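Local atomic coordinates of beta-galactosidase (Trichoderma reesei, PDB entry 3OG2), a protein that probably hydrolyses terminal non-reducing beta-D-galactose residues of beta-D-galactosides, as expected of a family 35 glycoside hydrolase. Residues 662-667 with 883-888; 742-747 with 776-781; 889-894 with 954-959; 914-919 with 962-967. All blocks are in the same frame, centred on the assembly; numbering follows the deposited sequence. Where two conformers were deposited one is given.

Interaction 1. Residues 662-667 with 883-888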
loop_
_atom_site.group_PDB
_atom_site.type_symbol
_atom_site.label_atom_id
_atom_site.label_comp_id
_atom_site.label_asym_id
_atom_site.label_seq_id
_atom_site.Cartn_x
_atom_site.Cartn_y
_atom_site.Cartn_z
ATOM N N TRP A 662 -5.119 -13.714 31.835
ATOM C CA TRP A 662 -6.163 -12.872 31.261
ATOM C C TRP A 662 -7.055 -12.261 32.356
ATOM O O TRP A 662 -7.440 -12.944 33.291
ATOM C CB TRP A 662 -7.078 -13.657 30.316
ATOM C CG TRP A 662 -6.369 -13.970 29.019
ATOM C CD1 TRP A 662 -5.756 -15.144 28.695
ATOM C CD2 TRP A 662 -6.195 -13.105 27.891
ATOM N NE1 TRP A 662 -5.210 -15.071 27.429
ATOM C CE2 TRP A 662 -5.463 -13.817 26.898
ATOM C CE3 TRP A 662 -6.590 -11.785 27.637
ATOM C CZ2 TRP A 662 -5.131 -13.247 25.669
ATOM C CZ3 TRP A 662 -6.271 -11.209 26.423
ATOM C CH2 TRP A 662 -5.555 -11.919 25.450
ATOM N N TYR A 663 -7.376 -10.988 32.165
ATOM C CA TYR A 663 -8.285 -10.262 33.024
ATOM C C TYR A 663 -9.490 -9.872 32.188
ATOM O O TYR A 663 -9.331 -9.543 31.028
ATOM C CB TYR A 663 -7.619 -8.993 33.574
ATOM C CG TYR A 663 -6.566 -9.321 34.615
ATOM C CD1 TYR A 663 -5.247 -9.657 34.306
ATOM C CD2 TYR A 663 -6.909 -9.288 35.965
ATOM C CE1 TYR A 663 -4.339 -9.941 35.330
ATOM C CE2 TYR A 663 -6.015 -9.566 36.975
ATOM C CZ TYR A 663 -4.730 -9.889 36.635
ATOM O OH TYR A 663 -3.879 -10.172 37.680
ATOM N N LYS A 664 -10.663 -9.841 32.814
ATOM C CA LYS A 664 -11.896 -9.529 32.088
ATOM C C LYS A 664 -12.651 -8.379 32.724
ATOM O O LYS A 664 -12.677 -8.276 33.958
ATOM C CB LYS A 664 -12.760 -10.795 32.103
ATOM C CG LYS A 664 -14.147 -10.650 31.478
ATOM C CD LYS A 664 -14.980 -11.896 31.749
ATOM C CE LYS A 664 -16.347 -11.809 31.108
ATOM N NZ LYS A 664 -17.424 -12.497 31.869
ATOM N N VAL A 665 -13.319 -7.590 31.884
ATOM C CA VAL A 665 -14.243 -6.573 32.389
ATOM C C VAL A 665 -15.502 -6.603 31.522
ATOM O O VAL A 665 -15.411 -6.754 30.303
ATOM C CB VAL A 665 -13.570 -5.196 32.482
ATOM C CG1 VAL A 665 -13.177 -4.628 31.128
ATOM C CG2 VAL A 665 -14.505 -4.192 33.183
ATOM N N ASP A 666 -16.673 -6.471 32.157
ATOM C CA ASP A 666 -17.915 -6.310 31.370
ATOM C C ASP A 666 -17.864 -5.010 30.616
ATOM O O ASP A 666 -17.640 -3.960 31.224
ATOM C CB ASP A 666 -19.068 -6.323 32.356
ATOM C CG ASP A 666 -20.432 -6.312 31.671
ATOM O OD1 ASP A 666 -20.590 -6.225 30.441
ATOM O OD2 ASP A 666 -21.410 -6.438 32.446
ATOM N N SER A 667 -18.050 -5.097 29.304
ATOM C CA SER A 667 -18.055 -3.865 28.540
ATOM C C SER A 667 -19.443 -3.526 28.011
ATOM O O SER A 667 -19.576 -2.744 27.074
ATOM C CB SER A 667 -17.051 -3.938 27.391
ATOM O OG SER A 667 -16.933 -2.647 26.734
ATOM N N GLY A 883 -23.774 -10.055 24.649
ATOM C CA GLY A 883 -23.190 -8.994 25.470
ATOM C C GLY A 883 -21.787 -8.735 24.967
ATOM O O GLY A 883 -21.378 -9.158 23.882
ATOM N N ILE A 884 -21.033 -7.951 25.730
ATOM C CA ILE A 884 -19.719 -7.493 25.268
ATOM C C ILE A 884 -18.785 -7.527 26.459
ATOM O O ILE A 884 -19.068 -6.908 27.513
ATOM C CB ILE A 884 -19.747 -6.063 24.650
ATOM C CG1 ILE A 884 -20.849 -5.926 23.606
ATOM C CG2 ILE A 884 -18.355 -5.746 24.081
ATOM C CD1 ILE A 884 -20.950 -4.569 22.959
ATOM N N ALA A 885 -17.669 -8.235 26.319
ATOM C CA ALA A 885 -16.665 -8.282 27.371
ATOM C C ALA A 885 -15.325 -7.826 26.828
ATOM O O ALA A 885 -15.092 -7.961 25.641
ATOM C CB ALA A 885 -16.452 -9.709 27.855
ATOM N N PHE A 886 -14.472 -7.291 27.665
ATOM C CA PHE A 886 -13.145 -6.940 27.205
ATOM C C PHE A 886 -12.121 -7.703 28.055
ATOM O O PHE A 886 -12.279 -7.775 29.273
ATOM C CB PHE A 886 -12.941 -5.414 27.329
ATOM C CG PHE A 886 -11.520 -5.015 26.973
ATOM C CD1 PHE A 886 -11.034 -5.170 25.687
ATOM C CD2 PHE A 886 -10.681 -4.467 27.939
ATOM C CE1 PHE A 886 -9.739 -4.791 25.360
ATOM C CE2 PHE A 886 -9.368 -4.115 27.623
ATOM C CZ PHE A 886 -8.876 -4.266 26.314
ATOM N N TYR A 887 -11.128 -8.224 27.383
ATOM C CA TYR A 887 -10.089 -9.048 27.968
ATOM C C TYR A 887 -8.731 -8.399 27.783
ATOM O O TYR A 887 -8.402 -7.960 26.679
ATOM C CB TYR A 887 -10.076 -10.410 27.310
ATOM C CG TYR A 887 -11.382 -11.179 27.473
ATOM C CD1 TYR A 887 -12.403 -11.112 26.536
ATOM C CD2 TYR A 887 -11.554 -11.972 28.609
ATOM C CE1 TYR A 887 -13.565 -11.822 26.733
ATOM C CE2 TYR A 887 -12.719 -12.692 28.800
ATOM C CZ TYR A 887 -13.732 -12.626 27.851
ATOM O OH TYR A 887 -14.911 -13.314 27.994
ATOM N N ALA A 888 -7.918 -8.369 28.833
ATOM C CA ALA A 888 -6.595 -7.780 28.737
ATOM C C ALA A 888 -5.554 -8.728 29.346
ATOM O O ALA A 888 -5.832 -9.400 30.336
ATOM C CB ALA A 888 -6.483 -6.434 29.452
HETATM O O HOH W 1 -21.972 -7.892 28.542
#

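Interaction 2. Residues 742-747 with 776-781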
loop_
_atom_site.group_PDB
_atom_site.type_symbol
_atom_site.label_atom_id
_atom_site.label_comp_id
_atom_site.label_asym_id
_atom_site.label_seq_id
_atom_site.Cartn_x
_atom_site.Cartn_y
_atom_site.Cartn_z
ATOM N N VAL A 742 -29.622 -5.168 20.423
ATOM C CA VAL A 742 -30.655 -4.415 21.168
ATOM C C VAL A 742 -31.000 -5.117 22.479
ATOM O O VAL A 742 -31.260 -6.332 22.459
ATOM C CB VAL A 742 -31.931 -4.280 20.328
ATOM C CG1 VAL A 742 -33.041 -3.534 21.077
ATOM C CG2 VAL A 742 -31.612 -3.612 18.967
ATOM N N TRP A 743 -31.015 -4.370 23.566
ATOM C CA TRP A 743 -31.534 -4.817 24.861
ATOM C C TRP A 743 -32.639 -3.890 25.303
ATOM O O TRP A 743 -32.610 -2.674 25.018
ATOM C CB TRP A 743 -30.407 -4.727 25.910
ATOM C CG TRP A 743 -29.376 -5.821 25.737
ATOM C CD1 TRP A 743 -29.355 -6.996 26.444
ATOM C CD2 TRP A 743 -28.261 -5.842 24.854
ATOM N NE1 TRP A 743 -28.273 -7.738 26.024
ATOM C CE2 TRP A 743 -27.570 -7.071 25.045
ATOM C CE3 TRP A 743 -27.766 -4.934 23.912
ATOM C CZ2 TRP A 743 -26.422 -7.429 24.330
ATOM C CZ3 TRP A 743 -26.604 -5.294 23.190
ATOM C CH2 TRP A 743 -25.962 -6.523 23.412
ATOM N N LEU A 744 -33.570 -4.448 26.029
ATOM C CA LEU A 744 -34.636 -3.724 26.732
ATOM C C LEU A 744 -34.317 -3.877 28.210
ATOM O O LEU A 744 -34.425 -4.998 28.729
ATOM C CB LEU A 744 -35.984 -4.351 26.383
ATOM C CG LEU A 744 -37.158 -3.744 27.154
ATOM C CD1 LEU A 744 -37.437 -2.334 26.659
ATOM C CD2 LEU A 744 -38.373 -4.658 27.025
ATOM N N ASN A 745 -33.910 -2.800 28.901
ATOM C CA ASN A 745 -33.332 -2.925 30.231
ATOM C C ASN A 745 -32.202 -3.950 30.145
ATOM O O ASN A 745 -31.304 -3.791 29.308
ATOM C CB ASN A 745 -34.418 -3.289 31.274
ATOM C CG ASN A 745 -35.375 -2.132 31.471
ATOM O OD1 ASN A 745 -35.249 -1.014 30.940
ATOM N ND2 ASN A 745 -36.369 -2.399 32.301
ATOM N N ASP A 746 -32.255 -5.025 30.953
ATOM C CA ASP A 746 -31.189 -6.059 30.869
ATOM C C ASP A 746 -31.610 -7.254 30.034
ATOM O O ASP A 746 -30.889 -8.268 29.948
ATOM C CB ASP A 746 -30.810 -6.476 32.294
ATOM C CG ASP A 746 -32.004 -6.995 33.089
ATOM O OD1 ASP A 746 -33.182 -6.958 32.696
ATOM O OD2 ASP A 746 -31.734 -7.505 34.200
ATOM N N ARG A 747 -32.753 -7.190 29.346
ATOM C CA ARG A 747 -33.258 -8.296 28.528
ATOM C C ARG A 747 -32.772 -8.197 27.095
ATOM O O ARG A 747 -33.014 -7.222 26.409
ATOM C CB ARG A 747 -34.804 -8.306 28.536
ATOM C CG ARG A 747 -35.364 -9.479 27.723
ATOM C CD ARG A 747 -36.863 -9.400 27.426
ATOM N NE ARG A 747 -37.735 -8.906 28.498
ATOM C CZ ARG A 747 -38.985 -8.442 28.315
ATOM N NH1 ARG A 747 -39.446 -8.453 27.082
ATOM N NH2 ARG A 747 -39.754 -7.995 29.316
ATOM N N TYR A 776 -38.867 2.238 30.566
ATOM C CA TYR A 776 -37.923 1.273 30.063
ATOM C C TYR A 776 -36.823 1.951 29.260
ATOM O O TYR A 776 -37.049 3.048 28.734
ATOM C CB TYR A 776 -38.653 0.276 29.080
ATOM C CG TYR A 776 -39.534 -0.644 29.898
ATOM C CD1 TYR A 776 -40.847 -0.251 30.212
ATOM C CD2 TYR A 776 -39.075 -1.874 30.342
ATOM C CE1 TYR A 776 -41.671 -1.091 30.960
ATOM C CE2 TYR A 776 -39.876 -2.713 31.110
ATOM C CZ TYR A 776 -41.177 -2.305 31.412
ATOM O OH TYR A 776 -41.982 -3.095 32.171
ATOM N N ILE A 777 -35.679 1.297 29.174
ATOM C CA ILE A 777 -34.572 1.875 28.396
ATOM C C ILE A 777 -34.093 0.860 27.357
ATOM O O ILE A 777 -33.674 -0.242 27.745
ATOM C CB ILE A 777 -33.381 2.319 29.294
ATOM C CG1 ILE A 777 -33.853 3.316 30.333
ATOM C CG2 ILE A 777 -32.287 2.880 28.413
ATOM C CD1 ILE A 777 -32.740 3.787 31.283
ATOM N N LEU A 778 -34.156 1.242 26.107
ATOM C CA LEU A 778 -33.561 0.439 25.040
ATOM C C LEU A 778 -32.108 0.803 24.918
ATOM O O LEU A 778 -31.759 1.967 24.827
ATOM C CB LEU A 778 -34.297 0.764 23.735
ATOM C CG LEU A 778 -35.680 0.190 23.635
ATOM C CD1 LEU A 778 -36.477 0.924 22.551
ATOM C CD2 LEU A 778 -35.648 -1.309 23.320
ATOM N N THR A 779 -31.232 -0.186 24.905
ATOM C CA THR A 779 -29.824 0.065 24.591
ATOM C C THR A 779 -29.568 -0.569 23.231
ATOM O O THR A 779 -29.815 -1.754 23.040
ATOM C CB THR A 779 -28.854 -0.523 25.652
ATOM O OG1 THR A 779 -29.050 0.146 26.900
ATOM C CG2 THR A 779 -27.411 -0.284 25.245
ATOM N N VAL A 780 -29.107 0.267 22.284
ATOM C CA VAL A 780 -28.902 -0.180 20.915
ATOM C C VAL A 780 -27.414 0.019 20.613
ATOM O O VAL A 780 -26.923 1.147 20.728
ATOM C CB VAL A 780 -29.747 0.663 19.937
ATOM C CG1 VAL A 780 -29.508 0.207 18.487
ATOM C CG2 VAL A 780 -31.193 0.556 20.331
ATOM N N VAL A 781 -26.676 -1.015 20.272
ATOM C CA VAL A 781 -25.276 -0.927 19.920
ATOM C C VAL A 781 -25.215 -1.029 18.401
ATOM O O VAL A 781 -25.816 -1.950 17.833
ATOM C CB VAL A 781 -24.483 -2.082 20.566
ATOM C CG1 VAL A 781 -22.979 -1.936 20.223
ATOM C CG2 VAL A 781 -24.697 -2.094 22.078
HETATM O O HOH W 2 -31.022 -1.221 28.264
#

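Interaction 3. Residues 889-894 with 954-959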
loop_
_atom_site.group_PDB
_atom_site.type_symbol
_atom_site.label_atom_id
_atom_site.label_comp_id
_atom_site.label_asym_id
_atom_site.label_seq_id
_atom_site.Cartn_x
_atom_site.Cartn_y
_atom_site.Cartn_z
ATOM N N ALA A 889 -4.350 -8.715 28.764
ATOM C CA ALA A 889 -3.282 -9.561 29.333
ATOM C C ALA A 889 -1.945 -8.932 29.040
ATOM O O ALA A 889 -1.785 -8.283 27.992
ATOM C CB ALA A 889 -3.339 -10.985 28.803
ATOM N N LYS A 890 -0.977 -9.126 29.914
ATOM C CA LYS A 890 0.371 -8.732 29.655
ATOM C C LYS A 890 1.063 -9.823 28.829
ATOM O O LYS A 890 0.973 -11.005 29.112
ATOM C CB LYS A 890 1.116 -8.571 31.003
ATOM C CG LYS A 890 2.524 -8.021 30.805
ATOM C CD LYS A 890 3.233 -7.938 32.169
ATOM C CE LYS A 890 3.094 -6.592 32.825
ATOM N NZ LYS A 890 3.639 -6.632 34.230
ATOM N N LEU A 891 1.765 -9.384 27.784
ATOM C CA LEU A 891 2.509 -10.270 26.897
ATOM C C LEU A 891 3.952 -9.822 26.914
ATOM O O LEU A 891 4.307 -8.901 26.213
ATOM C CB LEU A 891 1.926 -10.208 25.477
ATOM C CG LEU A 891 2.721 -10.914 24.367
ATOM C CD1 LEU A 891 2.885 -12.393 24.605
ATOM C CD2 LEU A 891 2.046 -10.598 23.007
ATOM N N PRO A 892 4.814 -10.448 27.702
ATOM C CA PRO A 892 6.237 -10.132 27.648
ATOM C C PRO A 892 6.840 -10.745 26.392
ATOM O O PRO A 892 6.527 -11.884 26.078
ATOM C CB PRO A 892 6.822 -10.798 28.895
ATOM C CG PRO A 892 5.650 -11.217 29.681
ATOM C CD PRO A 892 4.525 -11.483 28.703
ATOM N N LEU A 893 7.696 -10.026 25.706
ATOM C CA LEU A 893 8.422 -10.591 24.571
ATOM C C LEU A 893 9.894 -10.365 24.779
ATOM O O LEU A 893 10.274 -9.321 25.330
ATOM C CB LEU A 893 8.051 -9.888 23.255
ATOM C CG LEU A 893 6.648 -10.208 22.749
ATOM C CD1 LEU A 893 6.357 -9.383 21.490
ATOM C CD2 LEU A 893 6.468 -11.701 22.511
ATOM N N HIS A 894 10.769 -11.289 24.434
ATOM C CA HIS A 894 12.216 -11.163 24.585
ATOM C C HIS A 894 12.803 -11.849 23.350
ATOM O O HIS A 894 13.220 -12.994 23.385
ATOM C CB HIS A 894 12.672 -11.799 25.923
ATOM C CG HIS A 894 12.087 -10.985 27.073
ATOM N ND1 HIS A 894 10.917 -11.340 27.759
ATOM C CD2 HIS A 894 12.398 -9.759 27.564
ATOM C CE1 HIS A 894 10.591 -10.434 28.632
ATOM N NE2 HIS A 894 11.491 -9.469 28.543
ATOM N N ASN A 954 4.247 -5.995 26.877
ATOM C CA ASN A 954 3.189 -5.498 25.998
ATOM C C ASN A 954 1.858 -5.756 26.690
ATOM O O ASN A 954 1.785 -6.659 27.540
ATOM C CB ASN A 954 3.222 -6.259 24.678
ATOM C CG ASN A 954 4.533 -6.033 23.963
ATOM O OD1 ASN A 954 4.686 -5.014 23.266
ATOM N ND2 ASN A 954 5.465 -6.953 24.133
ATOM N N TRP A 955 0.851 -4.994 26.309
ATOM C CA TRP A 955 -0.531 -5.235 26.781
ATOM C C TRP A 955 -1.347 -5.584 25.560
ATOM O O TRP A 955 -1.313 -4.806 24.570
ATOM C CB TRP A 955 -1.027 -3.935 27.435
ATOM C CG TRP A 955 -0.502 -4.028 28.867
ATOM C CD1 TRP A 955 0.672 -3.444 29.304
ATOM C CD2 TRP A 955 -1.089 -4.747 29.956
ATOM N NE1 TRP A 955 0.811 -3.764 30.629
ATOM C CE2 TRP A 955 -0.237 -4.549 31.057
ATOM C CE3 TRP A 955 -2.238 -5.528 30.143
ATOM C CZ2 TRP A 955 -0.513 -5.111 32.319
ATOM C CZ3 TRP A 955 -2.522 -6.091 31.396
ATOM C CH2 TRP A 955 -1.648 -5.875 32.488
ATOM N N ILE A 956 -2.038 -6.707 25.597
ATOM C CA ILE A 956 -2.883 -7.191 24.516
ATOM C C ILE A 956 -4.341 -7.210 24.963
ATOM O O ILE A 956 -4.658 -7.673 26.059
ATOM C CB ILE A 956 -2.474 -8.598 24.049
ATOM C CG1 ILE A 956 -1.116 -8.652 23.345
ATOM C CG2 ILE A 956 -3.557 -9.204 23.170
ATOM C CD1 ILE A 956 -1.024 -7.762 22.126
ATOM N N GLY A 957 -5.225 -6.697 24.113
ATOM C CA GLY A 957 -6.622 -6.576 24.459
ATOM C C GLY A 957 -7.464 -7.257 23.426
ATOM O O GLY A 957 -7.193 -7.161 22.215
ATOM N N VAL A 958 -8.520 -7.935 23.863
ATOM C CA VAL A 958 -9.485 -8.520 22.959
ATOM C C VAL A 958 -10.887 -8.160 23.481
ATOM O O VAL A 958 -11.273 -8.564 24.579
ATOM C CB VAL A 958 -9.330 -10.037 22.884
ATOM C CG1 VAL A 958 -10.392 -10.652 21.965
ATOM C CG2 VAL A 958 -7.939 -10.423 22.445
ATOM N N ALA A 959 -11.657 -7.427 22.662
ATOM C CA ALA A 959 -13.077 -7.201 22.938
ATOM C C ALA A 959 -13.832 -8.342 22.273
ATOM O O ALA A 959 -13.500 -8.697 21.174
ATOM C CB ALA A 959 -13.560 -5.836 22.422
#

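Interaction 4. Residues 914-919 with 962-967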
loop_
_atom_site.group_PDB
_atom_site.type_symbol
_atom_site.label_atom_id
_atom_site.label_comp_id
_atom_site.label_asym_id
_atom_site.label_seq_id
_atom_site.Cartn_x
_atom_site.Cartn_y
_atom_site.Cartn_z
ATOM N N ALA A 914 -19.764 -22.307 15.190
ATOM C CA ALA A 914 -19.655 -21.526 16.412
ATOM C C ALA A 914 -20.545 -20.290 16.272
ATOM O O ALA A 914 -20.675 -19.697 15.196
ATOM C CB ALA A 914 -18.207 -21.248 16.716
ATOM N N ALA A 915 -21.161 -19.959 17.390
ATOM C CA ALA A 915 -21.951 -18.739 17.513
ATOM C C ALA A 915 -21.141 -17.523 17.041
ATOM O O ALA A 915 -19.930 -17.383 17.242
ATOM C CB ALA A 915 -22.409 -18.549 18.940
ATOM N N PRO A 916 -21.859 -16.627 16.380
ATOM C CA PRO A 916 -21.225 -15.458 15.787
ATOM C C PRO A 916 -20.764 -14.401 16.785
ATOM O O PRO A 916 -21.456 -14.128 17.784
ATOM C CB PRO A 916 -22.346 -14.884 14.897
ATOM C CG PRO A 916 -23.597 -15.358 15.588
ATOM C CD PRO A 916 -23.321 -16.723 16.144
ATOM N N TYR A 917 -19.583 -13.815 16.515
ATOM C CA TYR A 917 -19.110 -12.744 17.360
ATOM C C TYR A 917 -18.231 -11.783 16.536
ATOM O O TYR A 917 -17.758 -12.146 15.466
ATOM C CB TYR A 917 -18.324 -13.258 18.568
ATOM C CG TYR A 917 -16.996 -13.934 18.275
ATOM C CD1 TYR A 917 -16.946 -15.284 17.906
ATOM C CD2 TYR A 917 -15.820 -13.234 18.397
ATOM C CE1 TYR A 917 -15.735 -15.896 17.648
ATOM C CE2 TYR A 917 -14.604 -13.854 18.144
ATOM C CZ TYR A 917 -14.558 -15.163 17.779
ATOM O OH TYR A 917 -13.336 -15.750 17.549
ATOM N N ARG A 918 -18.089 -10.619 17.173
ATOM C CA ARG A 918 -17.180 -9.611 16.626
ATOM C C ARG A 918 -16.114 -9.376 17.678
ATOM O O ARG A 918 -16.445 -9.414 18.882
ATOM C CB ARG A 918 -17.917 -8.297 16.292
ATOM C CG ARG A 918 -19.062 -8.625 15.320
ATOM C CD ARG A 918 -19.935 -7.424 15.041
ATOM N NE ARG A 918 -19.330 -6.315 14.272
ATOM C CZ ARG A 918 -19.407 -6.187 12.969
ATOM N NH1 ARG A 918 -20.016 -7.132 12.238
ATOM N NH2 ARG A 918 -18.847 -5.137 12.384
ATOM N N ALA A 919 -14.882 -9.187 17.297
ATOM C CA ALA A 919 -13.838 -8.920 18.288
ATOM C C ALA A 919 -12.994 -7.750 17.787
ATOM O O ALA A 919 -12.879 -7.481 16.565
ATOM C CB ALA A 919 -12.928 -10.146 18.465
ATOM N N ALA A 962 -20.610 -10.883 21.723
ATOM C CA ALA A 962 -21.403 -12.078 21.378
ATOM C C ALA A 962 -22.759 -11.586 20.855
ATOM O O ALA A 962 -23.464 -10.839 21.573
ATOM C CB ALA A 962 -21.605 -12.918 22.599
ATOM N N LEU A 963 -23.143 -11.943 19.647
ATOM C CA LEU A 963 -24.306 -11.385 19.003
ATOM C C LEU A 963 -25.586 -12.149 19.305
ATOM O O LEU A 963 -26.647 -11.595 19.061
ATOM C CB LEU A 963 -24.082 -11.429 17.465
ATOM C CG LEU A 963 -23.002 -10.448 17.000
ATOM C CD1 LEU A 963 -22.453 -10.889 15.646
ATOM C CD2 LEU A 963 -23.594 -9.049 16.930
ATOM N N GLU A 964 -25.493 -13.410 19.745
ATOM C CA GLU A 964 -26.647 -14.219 19.953
ATOM C C GLU A 964 -26.750 -14.594 21.424
ATOM O O GLU A 964 -25.818 -14.489 22.216
ATOM C CB GLU A 964 -26.583 -15.460 19.047
ATOM C CG GLU A 964 -26.769 -15.016 17.584
ATOM C CD GLU A 964 -26.832 -16.142 16.589
ATOM O OE1 GLU A 964 -26.540 -17.316 16.927
ATOM O OE2 GLU A 964 -27.175 -15.833 15.413
ATOM N N SER A 965 -27.946 -15.053 21.766
ATOM C CA SER A 965 -28.258 -15.170 23.200
ATOM C C SER A 965 -27.499 -16.286 23.893
ATOM O O SER A 965 -27.454 -16.262 25.133
ATOM C CB SER A 965 -29.776 -15.387 23.329
ATOM O OG SER A 965 -30.108 -16.643 22.730
ATOM N N ARG A 966 -26.945 -17.193 23.101
ATOM C CA ARG A 966 -26.119 -18.305 23.528
ATOM C C ARG A 966 -24.719 -17.884 23.957
ATOM O O ARG A 966 -23.915 -18.636 24.490
ATOM C CB ARG A 966 -25.951 -19.293 22.350
ATOM C CG ARG A 966 -25.538 -18.613 21.023
ATOM C CD ARG A 966 -25.454 -19.619 19.893
ATOM N NE ARG A 966 -25.761 -19.233 18.522
ATOM C CZ ARG A 966 -25.285 -19.897 17.458
ATOM N NH1 ARG A 966 -24.491 -20.955 17.680
ATOM N NH2 ARG A 966 -25.543 -19.581 16.186
ATOM N N GLY A 967 -24.382 -16.625 23.644
ATOM C CA GLY A 967 -23.043 -16.129 23.889
ATOM C C GLY A 967 -22.028 -16.512 22.825
ATOM O O GLY A 967 -22.414 -16.857 21.686
HETATM O O HOH W 3 -23.219 -15.194 19.605
#

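Interaction 1. Residues 662-667 with 883-888
The Trp662 ring presents its edge to the backbone of Tyr887 and Ala888, with Tyr887 C and Ala888 N lying in the ring plane and Tyr887 CB meeting Trp662 CE3 obliquely at 3.8 Å. Tyr887 in turn stands beside Lys664, the two side chains pointing the same way. Lys664 CG, anti to its backbone N (chi1 176°), comes within 3.7 Å of Tyr887 CE2, and the aliphatic chain then follows the ring until Lys664 CE lies 3.7 Å from Tyr887 OH. An alanine at Tyr887 would probably strip the ring from beside the Lys664 methylenes, leaving a gap and giving that chain more freedom to turn. On the other face of the sheet, Val665 CG1 sits at the edge of the Phe886 ring and packs on Phe886 CB at 3.9 Å. Backbone bonds lace the antiparallel pair together; the last, from Ser667 N to Ile884 O (2.7 Å), is more bent than the others. Beyond it, a water donates to Asp666 OD1 (2.9 Å) and accepts from Ile884 N (3.0 Å), while Asp666 OD2 has its salt bridge with Arg672. Strand 663-666 is the outermost of a five-stranded antiparallel sheet; strand 883-894 separates it from strand 953-962, whose Ile956 and Val958 touch Trp662, and Phe847 of helix 846-850 stacks on Phe886.

Interaction 2. Residues 742-747 with 776-781
Asn745 and Ile777 meet at the end of an antiparallel ladder in a beta domain of the galactose-binding-like group, where strand 740-744 turns into strand 747-752 through a type II' beta turn, Leu744 to Arg747. The conformation of Asn745 is the instructive one. Its CG is anti to its own carbonyl carbon (chi1 -68°), and OD1 accepts from Ile777 N at 2.9 Å, nearly in line with its C=O bond. The side-chain amide thus does the work of a strand carbonyl just where the turn carries the main-chain one elsewhere. The same amide crosses the Tyr776 side chain obliquely, its plane only 15° from that of the ring, with Asn745 ND2 3.4 Å from Tyr776 CD2. Leu744 takes a different first torsion, CG anti to the backbone N (chi1 175°), and its CD1 fits between Tyr776 CB (3.8 Å) and Leu778 CD2 (3.9 Å), on a face that Leu728, Leu730 and Phe719 help to line. On the opposite face, the Trp743 indole has Thr779 O in plane at its edge, and Trp743 CZ3 touches Val781 CG2 at 3.9 Å; Phe748 meets the same indole at an angle. One water joins the two strands near the turn: it donates to Asn745 O (2.8 Å) and to Ile777 O (2.9 Å) and accepts from Thr779 OG1.

Interaction 3. Residues 889-894 with 954-959
Asn954 CG is anti to its carbonyl carbon (chi1 -62°), and a chi2 of -83° turns the amide so that Asn954 ND2 donates to Leu891 O at 3.1 Å, in the amide plane and almost collinear with the carbonyl bond. Asn954 N donates to the same Leu891 O at 3.0 Å, but from well above the carbonyl plane, so that one residue grips one oxygen through both main and side chain. The amide is held at its oxygen too, OD1 accepting from Asp949 N and Asn924 ND2, while Leu893 crosses it at about a right angle, CD1 3.7 Å from Asn954 ND2. Strands 883-894 and 953-962 are neighbours within a five-stranded antiparallel sheet of an all-beta domain in the galactose-binding-like clan; their short segments run at 136° to each other. Ala889 and Ile956 form a regular hydrogen-bonded pair, Ile956 N donating to Ala889 O at 2.9 Å. On the more solvent-accessible face, Lys890 crosses Trp955. Lys890 CB lies 4.1 Å from the centroid of the Trp955 six-membered ring, a CH-pi contact over its face. A bend at chi3 brings Lys890 CE within 3.9 Å of Trp955 CZ2, and Lys890 NZ forms a long, weak ion pair with Asp953.

Interaction 4. Residues 914-919 with 962-967
Pro916 O receives two donors: a water at 2.7 Å, and Leu963 N through a weak bond of 3.3 Å that is nevertheless almost straight. The water also donates to Gly967 O (2.8 Å) and accepts from Glu964 N, tying the loop 962-967 to the residues leading into strand 917-923. Beside this water-linked loop, Arg966 holds Glu964 side-on: Arg966 NE and NH2 both donate to Glu964 OE1, each bond 2.6 Å and bent, together forming a salt bridge. The Glu964 and Pro916 side chains cross at about a right angle, Pro916 CG coming 3.5 Å from Glu964 CD. Ala915 CB lies over one face of the guanidinium, offset toward its rim, and approaches Arg966 CD at 3.4 Å. An alanine at Glu964 would probably leave the guanidinium of Arg966 without its charged mate, free to turn, and open a gap against the Pro916 ring. Leu963 CD1 packs on Pro916 CB at 4.1 Å, and Arg918, salt-bridged to Asp783, reaches the same methyl with its CG. Tyr917 and Ala962 form a non-hydrogen-bonded antiparallel pair, past which comes a type I beta turn from Glu964 to Gly967: strand pairing gives way to a turn in the loop connecting strands 953-962 and 973-977 of an all-beta domain.

Interactions 1, 3 and 4 all belong to one five-stranded antiparallel sheet, ordered 663-666, 883-894, 953-962, 917-923, 926-932. Interactions 1 and 3 use successive parts of strand 883-894, their centres about 14 Å apart, and Tyr887 O probably bonds to Val958 N between them. Interaction 4 lies where strand 917-923 meets the end of strand 953-962, its centre about 14 Å from interaction 1 and about 23 Å from interaction 3, with which it alternates along the chain. Interaction 2, in a different antiparallel sheet, falls in sequence between the two strands of interaction 1; its centre is about 19 Å from that of interaction 1, where Trp743 CZ2 packs on Gly883 N. Strand 663-666 thus pairs with a strand more than 200 residues later.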